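Local coordinates for protein CEP104 (Gallus gallus, PDB 5JO8) that belongs to the centriolar protein interaction network and, through its TOG domain, probably binds microtubules or tubulin, at residues V216-T221 / L251-P256. Numbering follows the deposited sequence.
Sequences VMKFAT and LEYLPP
Tyr253 lays its ring across helix 213-223, against Met217. Met217 CB sits over the centre of one face of the Tyr253 ring, 3.7 Å from the centroid and 8° off the normal, a CH-pi contact. Met217 and Tyr253 run past each other in opposite directions. The phenol reaches this far because Tyr253 CG stands anti to its own backbone N (chi1 -165°), and the hydroxyl arrives beside Lys218: Tyr253 OH lies 3.3 Å from Lys218 CA. At the ring edge, near its plane, Thr221 OG1 comes to 3.8 Å from Tyr253 CE2.

Beside the ring, aliphatic groups meet. The Met217 chain bends at chi2 and chi3, which brings Met217 CE against both Tyr253 CD2 and, at 4.0 Å, Leu254 CD2. Thr221 CG2 meets the same Leu254 methyl, CD2, at 3.8 Å.

Thr221 is set by its own helix. Thr221 OG1 donates to Met217 O at 2.7 Å, and Thr221 N bonds that oxygen from the opposite face of the carbonyl plane. The hydroxyl is thus tied back one turn and the methyl is left to face Leu254. A serine here would probably keep the hydroxyl's bond but open a gap beside Leu254 CD2, which would still touch Met217 CE.

Further out, Leu254 also packs on Leu270 and Phe274 of helix 265-276, while Val216 and Ala220 touch helix 229-245. The contact joins helix 213-223 of the TOG-domain helical array to Tyr253 and Leu254, from which the chain runs on to helix 265-276. Its chemistry is van der Waals and CH-pi, so the fit depends on shape more than on polar pairing.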
ATOM      1  N   VAL A 216     -13.058   0.942  10.612  1.00 19.26           N
ATOM      2  CA  VAL A 216     -13.346   2.129   9.803  1.00 19.47           C
ATOM      3  C   VAL A 216     -13.707   3.323  10.687  1.00 17.25           C
ATOM      4  O   VAL A 216     -13.198   4.430  10.487  1.00 17.30           O
ATOM      5  CB  VAL A 216     -14.434   1.846   8.780  1.00 18.29           C
ATOM      6  CG1 VAL A 216     -14.901   3.160   8.125  1.00 20.67           C
ATOM      7  CG2 VAL A 216     -13.926   0.860   7.737  1.00 18.94           C
ATOM      8  N   MET A 217     -14.574   3.106  11.674  1.00 19.98           N
ATOM      9  CA  MET A 217     -14.937   4.190  12.578  1.00 19.32           C
ATOM     10  C   MET A 217     -13.751   4.688  13.405  1.00 17.81           C
ATOM     11  O   MET A 217     -13.613   5.883  13.644  1.00 20.72           O
ATOM     12  CB  MET A 217     -16.105   3.797  13.488  1.00 21.40           C
ATOM     13  CG  MET A 217     -17.463   3.835  12.803  1.00 22.62           C
ATOM     14  SD  MET A 217     -17.849   5.413  12.017  1.00 22.83           S
ATOM     15  CE  MET A 217     -18.276   6.382  13.451  1.00 24.24           C
ATOM     16  N   LYS A 218     -12.901   3.768  13.859  1.00 19.82           N
ATOM     17  CA  LYS A 218     -11.712   4.191  14.583  1.00 22.60           C
ATOM     18  C   LYS A 218     -10.843   5.082  13.692  1.00 19.08           C
ATOM     19  O   LYS A 218     -10.418   6.166  14.091  1.00 21.34           O
ATOM     20  CB  LYS A 218     -10.913   2.989  15.088  1.00 22.73           C
ATOM     21  CG  LYS A 218      -9.553   3.376  15.613  1.00 26.50           C
ATOM     22  CD  LYS A 218      -8.763   2.172  16.081  1.00 51.03           C
ATOM     23  CE  LYS A 218      -9.200   1.713  17.463  1.00 59.04           C
ATOM     24  NZ  LYS A 218     -10.401   0.829  17.446  1.00 57.70           N
ATOM     25  N   PHE A 219     -10.608   4.624  12.466  1.00 18.63           N
ATOM     26  CA  PHE A 219      -9.819   5.397  11.510  1.00 18.95           C
ATOM     27  C   PHE A 219     -10.439   6.760  11.198  1.00 18.67           C
ATOM     28  O   PHE A 219      -9.781   7.796  11.317  1.00 19.49           O
ATOM     29  CB  PHE A 219      -9.616   4.607  10.213  1.00 18.55           C
ATOM     30  CG  PHE A 219      -8.982   5.414   9.117  1.00 20.50           C
ATOM     31  CD1 PHE A 219      -7.615   5.644   9.106  1.00 19.59           C
ATOM     32  CD2 PHE A 219      -9.762   5.979   8.104  1.00 21.75           C
ATOM     33  CE1 PHE A 219      -7.028   6.404   8.099  1.00 20.03           C
ATOM     34  CE2 PHE A 219      -9.181   6.736   7.096  1.00 21.83           C
ATOM     35  CZ  PHE A 219      -7.815   6.945   7.089  1.00 20.81           C
ATOM     36  N   ALA A 220     -11.710   6.750  10.803  1.00 18.50           N
ATOM     37  CA  ALA A 220     -12.394   7.970  10.372  1.00 18.47           C
ATOM     38  C   ALA A 220     -12.506   8.985  11.502  1.00 18.27           C
ATOM     39  O   ALA A 220     -12.304  10.181  11.281  1.00 18.74           O
ATOM     40  CB  ALA A 220     -13.772   7.637   9.817  1.00 21.84           C
ATOM     41  N   THR A 221     -12.816   8.526  12.712  1.00 19.44           N
ATOM     42  CA  THR A 221     -12.964   9.474  13.807  1.00 18.46           C
ATOM     43  C   THR A 221     -11.593  10.040  14.181  1.00 19.91           C
ATOM     44  O   THR A 221     -11.475  11.201  14.577  1.00 23.74           O
ATOM     45  CB  THR A 221     -13.702   8.883  15.036  1.00 24.00           C
ATOM     46  OG1 THR A 221     -13.007   7.730  15.518  1.00 23.64           O
ATOM     47  CG2 THR A 221     -15.137   8.499  14.678  1.00 23.71           C
ATOM     48  N   LEU A 251     -24.129   5.695  15.598  1.00 21.76           N
ATOM     49  CA  LEU A 251     -24.561   6.567  16.683  1.00 22.72           C
ATOM     50  C   LEU A 251     -24.043   6.091  18.043  1.00 21.43           C
ATOM     51  O   LEU A 251     -23.756   6.902  18.927  1.00 25.73           O
ATOM     52  CB  LEU A 251     -26.085   6.678  16.698  1.00 22.72           C
ATOM     53  CG  LEU A 251     -26.659   7.418  15.494  1.00 23.26           C
ATOM     54  CD1 LEU A 251     -28.164   7.204  15.426  1.00 30.87           C
ATOM     55  CD2 LEU A 251     -26.320   8.895  15.586  1.00 26.54           C
ATOM     56  N   GLU A 252     -23.932   4.778  18.196  1.00 22.01           N
ATOM     57  CA  GLU A 252     -23.413   4.184  19.425  1.00 20.78           C
ATOM     58  C   GLU A 252     -21.912   4.403  19.565  1.00 23.96           C
ATOM     59  O   GLU A 252     -21.372   4.344  20.667  1.00 21.39           O
ATOM     60  CB  GLU A 252     -23.744   2.692  19.469  1.00 27.79           C
ATOM     61  CG  GLU A 252     -25.204   2.398  19.818  1.00 33.91           C
ATOM     62  CD  GLU A 252     -25.662   1.046  19.306  1.00 51.61           C
ATOM     63  OE1 GLU A 252     -24.817   0.291  18.776  1.00 41.24           O
ATOM     64  OE2 GLU A 252     -26.871   0.744  19.423  1.00 51.86           O
ATOM     65  N   TYR A 253     -21.238   4.664  18.451  1.00 21.58           N
ATOM     66  CA  TYR A 253     -19.796   4.842  18.485  1.00 21.06           C
ATOM     67  C   TYR A 253     -19.432   6.261  18.879  1.00 19.78           C
ATOM     68  O   TYR A 253     -18.521   6.493  19.682  1.00 17.84           O
ATOM     69  CB  TYR A 253     -19.184   4.505  17.115  1.00 19.08           C
ATOM     70  CG  TYR A 253     -17.683   4.325  17.157  1.00 21.11           C
ATOM     71  CD1 TYR A 253     -17.131   3.084  17.440  1.00 20.56           C
ATOM     72  CD2 TYR A 253     -16.819   5.386  16.928  1.00 21.30           C
ATOM     73  CE1 TYR A 253     -15.748   2.907  17.500  1.00 21.06           C
ATOM     74  CE2 TYR A 253     -15.434   5.221  16.982  1.00 19.92           C
ATOM     75  CZ  TYR A 253     -14.913   3.974  17.263  1.00 20.96           C
ATOM     76  OH  TYR A 253     -13.549   3.794  17.321  1.00 23.21           O
ATOM     77  N   LEU A 254     -20.148   7.216  18.283  1.00 19.92           N
ATOM     78  CA  LEU A 254     -19.803   8.615  18.392  1.00 19.14           C
ATOM     79  C   LEU A 254     -20.202   9.145  19.748  1.00 20.05           C
ATOM     80  O   LEU A 254     -21.010   8.520  20.456  1.00 21.77           O
ATOM     81  CB  LEU A 254     -20.509   9.398  17.274  1.00 18.08           C
ATOM     82  CG  LEU A 254     -20.011   9.063  15.867  1.00 23.37           C
ATOM     83  CD1 LEU A 254     -21.004   9.560  14.830  1.00 22.32           C
ATOM     84  CD2 LEU A 254     -18.633   9.677  15.613  1.00 24.63           C
ATOM     85  N   PRO A 255     -19.627  10.297  20.129  1.00 23.09           N
ATOM     86  CA  PRO A 255     -20.112  10.986  21.324  1.00 21.39           C
ATOM     87  C   PRO A 255     -21.583  11.325  21.158  1.00 24.38           C
ATOM     88  O   PRO A 255     -22.049  11.464  20.020  1.00 25.92           O
ATOM     89  CB  PRO A 255     -19.273  12.273  21.347  1.00 25.10           C
ATOM     90  CG  PRO A 255     -18.723  12.418  19.942  1.00 30.53           C
ATOM     91  CD  PRO A 255     -18.504  11.014  19.492  1.00 24.69           C
ATOM     92  N   PRO A 256     -22.312  11.459  22.269  1.00 22.82           N
ATOM     93  CA  PRO A 256     -23.736  11.774  22.147  1.00 31.27           C
ATOM     94  C   PRO A 256     -23.978  13.202  21.654  1.00 25.63           C
ATOM     95  O   PRO A 256     -23.199  14.112  21.922  1.00 25.85           O
ATOM     96  CB  PRO A 256     -24.273  11.560  23.564  1.00 32.89           C
ATOM     97  CG  PRO A 256     -23.084  11.659  24.455  1.00 25.58           C
ATOM     98  CD  PRO A 256     -21.904  11.201  23.660  1.00 24.40           C
TER